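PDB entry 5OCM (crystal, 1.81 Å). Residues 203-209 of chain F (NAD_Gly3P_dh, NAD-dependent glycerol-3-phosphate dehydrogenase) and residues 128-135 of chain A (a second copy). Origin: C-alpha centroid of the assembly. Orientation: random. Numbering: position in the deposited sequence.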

# COMPACT_ATOMS: atom_id res chain seq x y z
N PRO F 203 -8.53 1.67 10.06
CA PRO F 203 -9.33 2.54 9.15
C PRO F 203 -8.61 3.80 8.68
O PRO F 203 -8.82 4.24 7.54
CB PRO F 203 -10.58 2.91 9.97
CG PRO F 203 -10.61 2.00 11.12
CD PRO F 203 -9.23 1.43 11.35
N PHE F 204 -7.72 4.33 9.51
CA PHE F 204 -6.87 5.47 9.08
C PHE F 204 -5.88 5.00 8.02
O PHE F 204 -5.70 5.66 6.97
CB PHE F 204 -6.11 6.05 10.28
CG PHE F 204 -7.00 6.72 11.28
CD1 PHE F 204 -7.59 5.99 12.31
CD2 PHE F 204 -7.28 8.09 11.22
CE1 PHE F 204 -8.44 6.61 13.25
CE2 PHE F 204 -8.17 8.68 12.09
CZ PHE F 204 -8.75 7.97 13.10
N ALA F 205 -5.22 3.86 8.27
CA ALA F 205 -4.30 3.29 7.31
C ALA F 205 -5.00 3.08 5.98
O ALA F 205 -4.47 3.43 4.94
CB ALA F 205 -3.70 1.99 7.80
N ASN F 206 -6.22 2.52 6.00
CA ASN F 206 -6.89 2.17 4.75
C ASN F 206 -7.38 3.44 3.99
O ASN F 206 -7.27 3.51 2.75
CB ASN F 206 -8.06 1.22 4.99
CG ASN F 206 -7.59 -0.21 5.34
OD1 ASN F 206 -8.41 -1.02 5.91
ND2 ASN F 206 -6.41 -0.56 5.00
N ARG F 207 -7.83 4.44 4.71
CA ARG F 207 -8.18 5.69 4.07
C ARG F 207 -6.97 6.34 3.41
O ARG F 207 -7.02 6.86 2.27
CB ARG F 207 -8.83 6.63 5.07
CG ARG F 207 -9.21 7.93 4.41
CD ARG F 207 -10.58 8.48 4.69
NE ARG F 207 -10.73 9.67 3.85
CZ ARG F 207 -11.61 10.66 4.12
NH1 ARG F 207 -12.40 10.58 5.20
NH2 ARG F 207 -11.68 11.73 3.30
N TRP F 208 -5.84 6.29 4.09
CA TRP F 208 -4.59 6.81 3.53
C TRP F 208 -4.09 6.01 2.32
O TRP F 208 -3.66 6.57 1.30
CB TRP F 208 -3.55 6.90 4.64
CG TRP F 208 -2.21 7.32 4.20
CD1 TRP F 208 -1.05 6.61 4.38
CD2 TRP F 208 -1.83 8.53 3.52
NE1 TRP F 208 -0.01 7.28 3.84
CE2 TRP F 208 -0.45 8.45 3.29
CE3 TRP F 208 -2.53 9.65 3.06
CZ2 TRP F 208 0.27 9.50 2.69
CZ3 TRP F 208 -1.82 10.67 2.41
CH2 TRP F 208 -0.41 10.57 2.23
N ILE F 209 -4.20 4.68 2.41
CA ILE F 209 -3.81 3.83 1.31
C ILE F 209 -4.62 4.20 0.08
O ILE F 209 -4.08 4.23 -1.07
CB ILE F 209 -3.95 2.33 1.69
CG1 ILE F 209 -2.83 1.89 2.63
CG2 ILE F 209 -3.97 1.41 0.44
CD1 ILE F 209 -3.12 0.61 3.37
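Chain A, residues 128-135: TADAFLLY

Chain F contributes one stretch of helix, 203-209, which begins earlier and continues later in the chain; its turns are tied by Arg207(F) N to Pro203(F) O (3.0 Å), Trp208(F) N to Phe204(F) O (3.0 Å) and Ile209(F) N to Ala205(F) O (2.8 Å). The helix is kinked at its start here, where the N atoms of Pro203(F) and Phe204(F) have no bond to the turn before. Chain A, from a second copy of the protein, enters through a type I turn from Thr128(A) to Ala131(A), closed by the hydrogen bond from Ala131(A) N to Thr128(A) O (3.1 Å). The chain turns a corner at Ala129(A) and Asp130(A); Phe132(A) to Tyr135(A) lie in an extended strand. Strand and helix run roughly antiparallel, with a signed crossing angle of -145° and axes 9.9 Å apart at closest approach. The closest CA atoms across the stretches are those of Trp208(F) and Phe132(A), 7.7 Å apart.

Phe132(A), chi1 t, points toward the helix and is the most covered residue here (106 Å²). Over one face of its ring lies the aliphatic part of Arg207(F): CG stands 3.9 Å from the ring centroid, 9° off the normal, a CH-pi contact. At the ring edge, Phe132(A) CZ meets Phe204(F) CD2 at 3.7 Å, and CE2 lies 4.3 Å from Trp208(F) CB. Two residues along, Leu134(A) again points toward the helix, and Leu134(A) CD2 packs at the edge of the Phe204(F) ring, 4.0 Å from Phe204(F) CD2. Arg207(F) reaches back to the turn, where NH2 lies 3.8 Å from Ala129(A) O and 3.9 Å from Asp130(A) O, too far for hydrogen bonds. No hydrogen bond joins the stretches, which bury 302 Å², both sides summed; after Phe132(A), Arg207(F) is the most covered (80 Å²).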

# COMPACT_ATOMS: atom_id res chain seq x y z
N THR A 128 -10.33 19.64 -1.46
CA THR A 128 -11.31 18.75 -2.07
C THR A 128 -11.84 17.79 -1.04
O THR A 128 -11.28 17.57 0.04
CB THR A 128 -10.73 17.96 -3.27
OG1 THR A 128 -9.85 16.87 -2.83
CG2 THR A 128 -9.98 18.85 -4.20
N ALA A 129 -12.93 17.14 -1.42
CA ALA A 129 -13.60 16.21 -0.52
C ALA A 129 -12.72 15.04 -0.11
O ALA A 129 -12.83 14.56 0.98
CB ALA A 129 -14.95 15.72 -1.09
N ASP A 130 -11.82 14.61 -0.97
CA ASP A 130 -10.92 13.54 -0.64
C ASP A 130 -9.74 13.87 0.27
O ASP A 130 -9.01 12.97 0.67
CB ASP A 130 -10.36 12.94 -1.91
CG ASP A 130 -11.44 12.21 -2.72
OD1 ASP A 130 -12.45 11.78 -2.12
OD2 ASP A 130 -11.23 12.09 -3.93
N ALA A 131 -9.48 15.13 0.59
CA ALA A 131 -8.36 15.39 1.47
C ALA A 131 -8.64 14.92 2.86
O ALA A 131 -9.72 15.20 3.37
CB ALA A 131 -8.02 16.86 1.45
N PHE A 132 -7.62 14.31 3.48
CA PHE A 132 -7.73 13.76 4.83
C PHE A 132 -6.75 14.52 5.73
O PHE A 132 -5.59 14.65 5.38
CB PHE A 132 -7.24 12.30 4.56
CG PHE A 132 -7.25 11.36 5.71
CD1 PHE A 132 -8.20 11.45 6.71
CD2 PHE A 132 -6.36 10.28 5.72
CE1 PHE A 132 -8.22 10.51 7.73
CE2 PHE A 132 -6.34 9.39 6.76
CZ PHE A 132 -7.30 9.45 7.73
N LEU A 133 -7.23 15.05 6.86
CA LEU A 133 -6.37 15.78 7.79
C LEU A 133 -6.72 15.38 9.21
O LEU A 133 -7.91 15.20 9.54
CB LEU A 133 -6.53 17.31 7.62
CG LEU A 133 -6.09 17.92 6.30
CD1 LEU A 133 -7.33 17.96 5.34
CD2 LEU A 133 -5.60 19.35 6.47
N LEU A 134 -5.70 15.28 10.05
CA LEU A 134 -5.86 14.76 11.44
C LEU A 134 -5.49 15.87 12.40
O LEU A 134 -4.49 16.54 12.18
CB LEU A 134 -4.93 13.59 11.66
CG LEU A 134 -4.96 12.50 10.63
CD1 LEU A 134 -3.98 11.39 10.96
CD2 LEU A 134 -6.36 11.93 10.50
N TYR A 135 -6.27 16.02 13.48
CA TYR A 135 -6.01 17.09 14.46
C TYR A 135 -6.00 16.50 15.86
O TYR A 135 -6.80 15.59 16.17
CB TYR A 135 -7.11 18.15 14.38
CG TYR A 135 -7.06 18.95 13.14
CD1 TYR A 135 -7.68 18.52 11.97
CD2 TYR A 135 -6.32 20.13 13.08
CE1 TYR A 135 -7.56 19.23 10.79
CE2 TYR A 135 -6.19 20.85 11.93
CZ TYR A 135 -6.84 20.40 10.77
OH TYR A 135 -6.70 21.07 9.61